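Local structure of replicative DNA helicase (6RIY) at residues T57-P68 with L133-H144; L79-V88 with V106-A114. The protein contains the intein described here, which in its native form probably excises itself by class 3 protein splicing and joins the flanking sequences. All blocks are in the same frame, centred on the assembly; numbering follows the deposited sequence.

Contact 1: residues T57-P68 with L133-H144; sequences TVIVADAAHQWP and LYLAGRGMVPTH
T143 meets H65 and W67 because its OG1 lies opposite the backbone N (chi1 -163°), while H65 extends CG in the same sense (chi1 -170°) and presents its ring edge. T143 OG1 and H65 NE2 are 2.6 Å apart, a short hydrogen bond; the oxygen lies near the imidazole plane. It also sits over the six-membered side of the indole, 3.3 Å from W67 CZ3, so one hydroxyl meets an imidazole edge and an indole face. Trp and Thr at these places match the Trp-Cys-Thr signature of class 3 inteins, which suggests that the cluster belongs to the splicing centre.

Main-chain atoms hold the same end: H144 N donates to Q66 O over 3.2 Å at 155°, and a water over the H65 ring links Q66 N to H144 O. Beside them the P68 and L133 side chains slide past each other in opposite directions, CG to CD2 3.9 Å. At the far end I59 CD1 reaches A136 CB at 3.9 Å, and G139 N makes a weak bond of 2.9 Å to T57 OG1, which also bonds D55.

This buried contact sets the hairpin of strands 133-136 and 141-144 against strands 58-62 and 66-69. A1 at the N-terminus bonds H65 ND1, strand 2-3 touches H65 and A136, and F53 of strand 48-53 meets the W67 ring.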
loop_
_atom_site.group_PDB
_atom_site.type_symbol
_atom_site.label_atom_id
_atom_site.label_comp_id
_atom_site.label_asym_id
_atom_site.label_seq_id
_atom_site.Cartn_x
_atom_site.Cartn_y
_atom_site.Cartn_z
ATOM N N THR A 57 -3.056 -5.712 -10.189
ATOM C CA THR A 57 -2.607 -4.494 -9.532
ATOM C C THR A 57 -1.086 -4.464 -9.460
ATOM O O THR A 57 -0.450 -5.450 -9.064
ATOM C CB THR A 57 -3.191 -4.400 -8.121
ATOM O OG1 THR A 57 -4.618 -4.360 -8.191
ATOM C CG2 THR A 57 -2.676 -3.131 -7.402
ATOM N N VAL A 58 -0.508 -3.323 -9.822
ATOM C CA VAL A 58 0.920 -3.074 -9.694
ATOM C C VAL A 58 1.096 -1.812 -8.859
ATOM O O VAL A 58 0.569 -0.752 -9.217
ATOM C CB VAL A 58 1.599 -2.918 -11.062
ATOM C CG1 VAL A 58 3.025 -2.410 -10.896
ATOM C CG2 VAL A 58 1.569 -4.247 -11.813
ATOM N N ILE A 59 1.821 -1.928 -7.750
ATOM C CA ILE A 59 2.090 -0.808 -6.857
ATOM C C ILE A 59 3.598 -0.646 -6.728
ATOM O O ILE A 59 4.313 -1.622 -6.493
ATOM C CB ILE A 59 1.455 -1.028 -5.473
ATOM C CG1 ILE A 59 -0.061 -1.100 -5.596
ATOM C CG2 ILE A 59 1.857 0.107 -4.499
ATOM C CD1 ILE A 59 -0.723 -1.517 -4.319
ATOM N N VAL A 60 4.073 0.586 -6.859
ATOM C CA VAL A 60 5.471 0.912 -6.621
ATOM C C VAL A 60 5.588 1.480 -5.216
ATOM O O VAL A 60 4.856 2.410 -4.841
ATOM C CB VAL A 60 5.995 1.891 -7.679
ATOM C CG1 VAL A 60 7.377 2.386 -7.320
ATOM C CG2 VAL A 60 5.989 1.199 -9.041
ATOM N N ALA A 61 6.470 0.887 -4.424
ATOM C CA ALA A 61 6.576 1.231 -3.019
ATOM C C ALA A 61 8.042 1.234 -2.637
ATOM O O ALA A 61 8.875 0.599 -3.292
ATOM C CB ALA A 61 5.802 0.248 -2.132
ATOM N N ASP A 62 8.363 1.941 -1.557
ATOM C CA ASP A 62 9.757 1.908 -1.167
ATOM C C ASP A 62 10.100 0.536 -0.590
ATOM O O ASP A 62 9.225 -0.288 -0.278
ATOM C CB ASP A 62 10.091 3.053 -0.205
ATOM C CG ASP A 62 9.690 2.773 1.208
ATOM O OD1 ASP A 62 8.648 2.126 1.427
ATOM O OD2 ASP A 62 10.423 3.222 2.114
ATOM N N ALA A 63 11.402 0.267 -0.527
ATOM C CA ALA A 63 11.857 -1.077 -0.187
ATOM C C ALA A 63 11.360 -1.526 1.178
ATOM O O ALA A 63 11.153 -2.731 1.393
ATOM C CB ALA A 63 13.386 -1.129 -0.232
ATOM N N ALA A 64 11.151 -0.593 2.103
ATOM C CA ALA A 64 10.780 -0.964 3.461
ATOM C C ALA A 64 9.281 -0.927 3.725
ATOM O O ALA A 64 8.868 -1.213 4.852
ATOM C CB ALA A 64 11.488 -0.063 4.468
ATOM N N HIS A 65 8.461 -0.565 2.740
ATOM C CA HIS A 65 7.015 -0.576 2.945
ATOM C C HIS A 65 6.537 -1.972 3.337
ATOM O O HIS A 65 7.032 -2.973 2.817
ATOM C CB HIS A 65 6.297 -0.119 1.673
ATOM C CG HIS A 65 4.836 0.135 1.869
ATOM N ND1 HIS A 65 4.341 1.361 2.248
ATOM C CD2 HIS A 65 3.763 -0.684 1.743
ATOM C CE1 HIS A 65 3.026 1.292 2.350
ATOM N NE2 HIS A 65 2.650 0.062 2.048
ATOM N N GLN A 66 5.573 -2.038 4.260
ATOM C CA GLN A 66 5.157 -3.301 4.866
ATOM C C GLN A 66 3.835 -3.804 4.299
ATOM O O GLN A 66 2.937 -3.016 3.993
ATOM C CB GLN A 66 5.044 -3.149 6.383
ATOM C CG GLN A 66 6.365 -2.799 7.029
ATOM C CD GLN A 66 6.233 -2.497 8.504
ATOM O OE1 GLN A 66 5.268 -2.896 9.143
ATOM N NE2 GLN A 66 7.206 -1.777 9.051
ATOM N N TRP A 67 3.729 -5.130 4.161
ATOM C CA TRP A 67 2.586 -5.778 3.528
ATOM C C TRP A 67 2.114 -6.912 4.429
ATOM O O TRP A 67 2.941 -7.714 4.889
ATOM C CB TRP A 67 2.962 -6.341 2.153
ATOM C CG TRP A 67 3.475 -5.295 1.207
ATOM C CD1 TRP A 67 4.766 -4.878 1.072
ATOM C CD2 TRP A 67 2.700 -4.527 0.281
ATOM N NE1 TRP A 67 4.845 -3.896 0.111
ATOM C CE2 TRP A 67 3.590 -3.662 -0.388
ATOM C CE3 TRP A 67 1.341 -4.491 -0.054
ATOM C CZ2 TRP A 67 3.167 -2.771 -1.374
ATOM C CZ3 TRP A 67 0.922 -3.597 -1.027
ATOM C CH2 TRP A 67 1.834 -2.747 -1.671
ATOM N N PRO A 68 0.819 -7.035 4.679
ATOM C CA PRO A 68 0.319 -8.147 5.508
ATOM C C PRO A 68 0.178 -9.419 4.685
ATOM O O PRO A 68 -0.675 -9.500 3.798
ATOM C CB PRO A 68 -1.044 -7.629 5.984
ATOM C CG PRO A 68 -1.517 -6.769 4.837
ATOM C CD PRO A 68 -0.258 -6.127 4.245
ATOM N N LEU A 133 -4.042 -0.463 8.544
ATOM C CA LEU A 133 -4.190 -0.942 7.175
ATOM C C LEU A 133 -5.030 0.015 6.342
ATOM O O LEU A 133 -5.976 0.627 6.844
ATOM C CB LEU A 133 -4.847 -2.331 7.151
ATOM C CG LEU A 133 -3.977 -3.459 7.683
ATOM C CD1 LEU A 133 -4.800 -4.737 7.791
ATOM C CD2 LEU A 133 -2.771 -3.675 6.781
ATOM N N TYR A 134 -4.709 0.103 5.050
ATOM C CA TYR A 134 -5.555 0.822 4.108
ATOM C C TYR A 134 -5.442 0.132 2.757
ATOM O O TYR A 134 -4.512 -0.638 2.516
ATOM C CB TYR A 134 -5.204 2.324 4.013
ATOM C CG TYR A 134 -3.831 2.687 3.461
ATOM C CD1 TYR A 134 -2.717 2.708 4.290
ATOM C CD2 TYR A 134 -3.649 3.027 2.115
ATOM C CE1 TYR A 134 -1.469 3.040 3.808
ATOM C CE2 TYR A 134 -2.399 3.361 1.624
ATOM C CZ TYR A 134 -1.311 3.369 2.479
ATOM O OH TYR A 134 -0.053 3.705 2.024
ATOM N N LEU A 135 -6.406 0.403 1.875
ATOM C CA LEU A 135 -6.423 -0.236 0.558
ATOM C C LEU A 135 -5.686 0.618 -0.464
ATOM O O LEU A 135 -5.799 1.844 -0.450
ATOM C CB LEU A 135 -7.854 -0.462 0.078
ATOM C CG LEU A 135 -8.754 -1.216 1.056
ATOM C CD1 LEU A 135 -10.123 -1.478 0.422
ATOM C CD2 LEU A 135 -8.058 -2.525 1.446
ATOM N N ALA A 136 -4.959 -0.034 -1.374
ATOM C CA ALA A 136 -4.158 0.706 -2.345
ATOM C C ALA A 136 -4.182 0.032 -3.706
ATOM O O ALA A 136 -4.277 -1.193 -3.811
ATOM C CB ALA A 136 -2.703 0.833 -1.888
ATOM N N GLY A 137 -4.045 0.845 -4.754
ATOM C CA GLY A 137 -3.989 0.343 -6.107
ATOM C C GLY A 137 -5.374 0.070 -6.662
ATOM O O GLY A 137 -6.376 0.030 -5.946
ATOM N N ARG A 138 -5.425 -0.127 -7.980
ATOM C CA ARG A 138 -6.727 -0.267 -8.623
ATOM C C ARG A 138 -7.489 -1.479 -8.092
ATOM O O ARG A 138 -8.727 -1.475 -8.070
ATOM C CB ARG A 138 -6.558 -0.332 -10.143
ATOM C CG ARG A 138 -5.987 -1.615 -10.686
ATOM C CD ARG A 138 -5.529 -1.390 -12.125
ATOM N NE ARG A 138 -4.769 -2.517 -12.650
ATOM C CZ ARG A 138 -5.103 -3.196 -13.738
ATOM N NH1 ARG A 138 -6.178 -2.852 -14.427
ATOM N NH2 ARG A 138 -4.352 -4.206 -14.149
ATOM N N GLY A 139 -6.774 -2.510 -7.645
ATOM C CA GLY A 139 -7.394 -3.676 -7.038
ATOM C C GLY A 139 -7.716 -3.566 -5.568
ATOM O O GLY A 139 -8.256 -4.520 -4.990
ATOM N N MET A 140 -7.396 -2.433 -4.939
ATOM C CA MET A 140 -7.725 -2.172 -3.534
ATOM C C MET A 140 -7.093 -3.225 -2.621
ATOM O O MET A 140 -7.767 -3.917 -1.849
ATOM C CB MET A 140 -9.246 -2.086 -3.343
ATOM C CG MET A 140 -9.896 -1.087 -4.291
ATOM S SD MET A 140 -11.645 -0.879 -3.945
ATOM C CE MET A 140 -12.346 -2.250 -4.863
ATOM N N VAL A 141 -5.777 -3.340 -2.752
ATOM C CA VAL A 141 -4.986 -4.323 -2.012
ATOM C C VAL A 141 -4.666 -3.757 -0.631
ATOM O O VAL A 141 -4.143 -2.634 -0.541
ATOM C CB VAL A 141 -3.706 -4.651 -2.777
ATOM C CG1 VAL A 141 -2.869 -5.684 -2.037
ATOM C CG2 VAL A 141 -4.042 -5.136 -4.182
ATOM N N PRO A 142 -4.933 -4.511 0.438
ATOM C CA PRO A 142 -4.564 -4.067 1.789
ATOM C C PRO A 142 -3.062 -3.853 1.908
ATOM O O PRO A 142 -2.259 -4.642 1.406
ATOM C CB PRO A 142 -5.035 -5.225 2.682
ATOM C CG PRO A 142 -6.038 -5.969 1.864
ATOM C CD PRO A 142 -5.602 -5.823 0.440
ATOM N N THR A 143 -2.686 -2.763 2.573
ATOM C CA THR A 143 -1.280 -2.487 2.794
ATOM C C THR A 143 -1.142 -1.783 4.135
ATOM O O THR A 143 -2.099 -1.194 4.648
ATOM C CB THR A 143 -0.682 -1.663 1.635
ATOM O OG1 THR A 143 0.749 -1.741 1.682
ATOM C CG2 THR A 143 -1.133 -0.204 1.689
ATOM N N HIS A 144 0.050 -1.868 4.717
ATOM C CA HIS A 144 0.264 -1.308 6.043
ATOM C C HIS A 144 0.700 0.151 5.961
ATOM O O HIS A 144 1.525 0.520 5.119
ATOM C CB HIS A 144 1.304 -2.127 6.807
ATOM C CG HIS A 144 0.707 -3.189 7.674
ATOM N ND1 HIS A 144 -0.198 -2.909 8.676
ATOM C CD2 HIS A 144 0.879 -4.532 7.686
ATOM C CE1 HIS A 144 -0.550 -4.033 9.275
ATOM N NE2 HIS A 144 0.084 -5.033 8.689
HETATM O O HOH W 1 -2.295 -1.590 -11.209
HETATM O O HOH W 2 4.393 0.317 5.523
#

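Contact 2: residues L79-V88 with V106-A114; sequences LRSGADRIVV and VPVVQIESA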
loop_
_atom_site.group_PDB
_atom_site.type_symbol
_atom_site.label_atom_id
_atom_site.label_comp_id
_atom_site.label_asym_id
_atom_site.label_seq_id
_atom_site.Cartn_x
_atom_site.Cartn_y
_atom_site.Cartn_z
ATOM N N LEU A 79 9.259 -9.647 -0.421
ATOM C CA LEU A 79 8.115 -10.360 -0.981
ATOM C C LEU A 79 8.559 -11.405 -2.004
ATOM O O LEU A 79 9.491 -11.182 -2.776
ATOM C CB LEU A 79 7.146 -9.377 -1.621
ATOM C CG LEU A 79 6.350 -8.514 -0.636
ATOM C CD1 LEU A 79 5.537 -7.484 -1.389
ATOM C CD2 LEU A 79 5.443 -9.375 0.240
ATOM N N ARG A 80 7.867 -12.550 -2.015
ATOM C CA ARG A 80 8.281 -13.724 -2.779
ATOM C C ARG A 80 7.190 -14.133 -3.761
ATOM O O ARG A 80 6.016 -14.243 -3.381
ATOM C CB ARG A 80 8.604 -14.899 -1.849
ATOM C CG ARG A 80 9.733 -14.645 -0.869
ATOM C CD ARG A 80 9.770 -15.720 0.201
ATOM N NE ARG A 80 8.543 -15.742 0.997
ATOM C CZ ARG A 80 8.202 -16.735 1.810
ATOM N NH1 ARG A 80 8.992 -17.794 1.941
ATOM N NH2 ARG A 80 7.069 -16.671 2.498
ATOM N N SER A 81 7.590 -14.375 -5.011
ATOM C CA SER A 81 6.659 -14.844 -6.033
ATOM C C SER A 81 5.975 -16.127 -5.588
ATOM O O SER A 81 6.635 -17.079 -5.158
ATOM C CB SER A 81 7.403 -15.090 -7.349
ATOM O OG SER A 81 7.979 -13.893 -7.849
ATOM N N GLY A 82 4.655 -16.151 -5.689
ATOM C CA GLY A 82 3.897 -17.359 -5.351
ATOM C C GLY A 82 3.797 -17.694 -3.878
ATOM O O GLY A 82 2.704 -17.982 -3.382
ATOM N N ALA A 83 4.919 -17.640 -3.154
ATOM C CA ALA A 83 4.940 -18.067 -1.759
ATOM C C ALA A 83 4.094 -17.186 -0.845
ATOM O O ALA A 83 3.704 -17.650 0.233
ATOM C CB ALA A 83 6.379 -18.099 -1.240
ATOM N N ASP A 84 3.797 -15.948 -1.245
ATOM C CA ASP A 84 3.187 -14.955 -0.365
ATOM C C ASP A 84 1.785 -14.585 -0.846
ATOM O O ASP A 84 1.578 -14.343 -2.038
ATOM C CB ASP A 84 4.070 -13.705 -0.274
ATOM C CG ASP A 84 5.290 -13.914 0.615
ATOM O OD1 ASP A 84 5.200 -14.688 1.588
ATOM O OD2 ASP A 84 6.345 -13.299 0.343
ATOM N N ARG A 85 0.822 -14.584 0.080
ATOM C CA ARG A 85 -0.542 -14.129 -0.166
ATOM C C ARG A 85 -0.908 -13.045 0.838
ATOM O O ARG A 85 -0.635 -13.184 2.035
ATOM C CB ARG A 85 -1.570 -15.259 -0.033
ATOM C CG ARG A 85 -1.591 -16.268 -1.160
ATOM C CD ARG A 85 -2.746 -17.248 -0.967
ATOM N NE ARG A 85 -2.642 -18.392 -1.862
ATOM C CZ ARG A 85 -3.101 -18.409 -3.108
ATOM N NH1 ARG A 85 -3.697 -17.335 -3.615
ATOM N NH2 ARG A 85 -2.963 -19.503 -3.849
ATOM N N ILE A 86 -1.563 -11.996 0.351
ATOM C CA ILE A 86 -2.056 -10.915 1.202
ATOM C C ILE A 86 -3.332 -11.376 1.901
ATOM O O ILE A 86 -4.304 -11.775 1.247
ATOM C CB ILE A 86 -2.313 -9.642 0.385
ATOM C CG1 ILE A 86 -1.032 -9.162 -0.314
ATOM C CG2 ILE A 86 -2.915 -8.572 1.272
ATOM C CD1 ILE A 86 0.030 -8.583 0.630
ATOM N N VAL A 87 -3.347 -11.296 3.232
ATOM C CA VAL A 87 -4.425 -11.860 4.039
ATOM C C VAL A 87 -4.841 -10.847 5.098
ATOM O O VAL A 87 -3.986 -10.234 5.749
ATOM C CB VAL A 87 -3.992 -13.193 4.690
ATOM C CG1 VAL A 87 -4.740 -13.427 5.995
ATOM C CG2 VAL A 87 -4.207 -14.360 3.720
ATOM N N VAL A 88 -6.158 -10.687 5.286
ATOM C CA VAL A 88 -6.710 -9.722 6.229
ATOM C C VAL A 88 -7.740 -10.389 7.127
ATOM O O VAL A 88 -8.229 -11.483 6.850
ATOM C CB VAL A 88 -7.357 -8.516 5.524
ATOM C CG1 VAL A 88 -6.293 -7.626 4.975
ATOM C CG2 VAL A 88 -8.308 -8.996 4.434
ATOM N N VAL A 106 -9.064 -14.716 5.429
ATOM C CA VAL A 106 -9.632 -14.462 4.109
ATOM C C VAL A 106 -8.544 -13.983 3.149
ATOM O O VAL A 106 -7.980 -12.901 3.338
ATOM C CB VAL A 106 -10.784 -13.441 4.182
ATOM C CG1 VAL A 106 -11.597 -13.469 2.899
ATOM C CG2 VAL A 106 -11.677 -13.722 5.388
ATOM N N PRO A 107 -8.252 -14.789 2.125
ATOM C CA PRO A 107 -7.177 -14.443 1.183
ATOM C C PRO A 107 -7.641 -13.443 0.132
ATOM O O PRO A 107 -8.733 -13.565 -0.430
ATOM C CB PRO A 107 -6.824 -15.792 0.548
ATOM C CG PRO A 107 -8.116 -16.564 0.600
ATOM C CD PRO A 107 -8.849 -16.106 1.838
ATOM N N VAL A 108 -6.798 -12.446 -0.132
ATOM C CA VAL A 108 -7.149 -11.316 -0.994
ATOM C C VAL A 108 -6.500 -11.442 -2.371
ATOM O O VAL A 108 -7.196 -11.552 -3.388
ATOM C CB VAL A 108 -6.796 -9.970 -0.324
ATOM C CG1 VAL A 108 -7.001 -8.826 -1.301
ATOM C CG2 VAL A 108 -7.629 -9.772 0.937
ATOM N N VAL A 109 -5.163 -11.403 -2.424
ATOM C CA VAL A 109 -4.403 -11.575 -3.660
ATOM C C VAL A 109 -3.108 -12.315 -3.352
ATOM O O VAL A 109 -2.668 -12.395 -2.204
ATOM C CB VAL A 109 -4.054 -10.239 -4.368
ATOM C CG1 VAL A 109 -5.276 -9.606 -5.017
ATOM C CG2 VAL A 109 -3.345 -9.283 -3.402
ATOM N N GLN A 110 -2.489 -12.846 -4.406
ATOM C CA GLN A 110 -1.182 -13.488 -4.339
ATOM C C GLN A 110 -0.127 -12.534 -4.889
ATOM O O GLN A 110 -0.391 -11.786 -5.835
ATOM C CB GLN A 110 -1.191 -14.795 -5.138
ATOM C CG GLN A 110 0.035 -15.679 -4.985
ATOM C CD GLN A 110 -0.304 -17.146 -5.125
ATOM O OE1 GLN A 110 -0.992 -17.547 -6.064
ATOM N NE2 GLN A 110 0.172 -17.960 -4.183
ATOM N N ILE A 111 1.065 -12.552 -4.288
ATOM C CA ILE A 111 2.191 -11.813 -4.854
ATOM C C ILE A 111 2.693 -12.550 -6.086
ATOM O O ILE A 111 3.000 -13.750 -6.037
ATOM C CB ILE A 111 3.312 -11.627 -3.827
ATOM C CG1 ILE A 111 2.972 -10.470 -2.885
ATOM C CG2 ILE A 111 4.654 -11.331 -4.546
ATOM C CD1 ILE A 111 1.960 -10.814 -1.803
ATOM N N GLU A 112 2.753 -11.841 -7.212
ATOM C CA GLU A 112 3.326 -12.436 -8.407
ATOM C C GLU A 112 4.813 -12.151 -8.516
ATOM O O GLU A 112 5.590 -13.040 -8.874
ATOM C CB GLU A 112 2.606 -11.931 -9.658
ATOM C CG GLU A 112 1.140 -12.338 -9.743
ATOM C CD GLU A 112 0.938 -13.787 -10.161
ATOM O OE1 GLU A 112 1.783 -14.644 -9.824
ATOM O OE2 GLU A 112 -0.071 -14.068 -10.842
ATOM N N SER A 113 5.223 -10.925 -8.208
ATOM C CA SER A 113 6.630 -10.576 -8.266
ATOM C C SER A 113 6.824 -9.270 -7.519
ATOM O O SER A 113 5.889 -8.479 -7.370
ATOM C CB SER A 113 7.121 -10.448 -9.712
ATOM O OG SER A 113 6.428 -9.412 -10.390
ATOM N N ALA A 114 8.044 -9.075 -7.026
ATOM C CA ALA A 114 8.489 -7.805 -6.474
ATOM C C ALA A 114 9.903 -7.582 -6.980
ATOM O O ALA A 114 10.775 -8.434 -6.783
ATOM C CB ALA A 114 8.445 -7.805 -4.943
HETATM O O HOH W 3 10.013 -11.230 -7.974
#
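I86, V109 and I111 form the buried part of this contact: the side chains of I86 and I111 cross at about a right angle, I86 CG1 3.7 Å from I111 CD1, and V109 lies alongside I86. The adjoining backbone bonds are short and fairly straight: I111 N donates to D84 O over 2.9 Å at 169°, and I86 N to V109 O over 2.8 Å. Towards L79, the CG2 branch of I111, set opposite its backbone N, comes to 3.4 Å from R80 O.

The solvent side is held more loosely. There R85 and Q110 form a non-hydrogen-bonded antiparallel pair: Q110 NE2 is 3.5 Å from R85 CZ, over one face of the guanidinium, with the two planes 30° apart. The same NE2 makes only a weak bond to G82 O. S81 OG gives a firmer one to E112 O at 2.7 Å. At the other end the V88 N to V106 O bond is weak at 3.5 Å, though V88 CG2 and V108 CG2 still meet there at 3.6 Å.

Strand 85-87 pairs antiparallel with strand 107-117 on one side; on the other R85 and V87 bond the backbone of S70 and P68. Strand 48-53 flanks 107-117, where E112 and S113 form a classic beta bulge opposite E52; P142 of strand 141-144 touches I86, V88 and V108, and W67 of strand 66-69 touches L79 and I86.

The largely buried contact 1 has its centre about 2 Å from the centre of the chain, whereas the centre of contact 2 is about 13 Å out, with many exposed residues. Both reach the same four-stranded sheet, contact 1 through strand 58-62, contact 2 through the pair 85-87 and 107-117. Their chemistry follows their places: polar groups and rings converge in contact 1, probably in the splicing centre, while contact 2 relies on main-chain pairing, aliphatic packing and a polar rim. The two touch directly. P68 O is 3.3 Å from V87 N, a probable hydrogen bond, and W67 CD1 lies 3.7 Å from L79 CD1, so strand 66-69 takes part in one contact and borders the other.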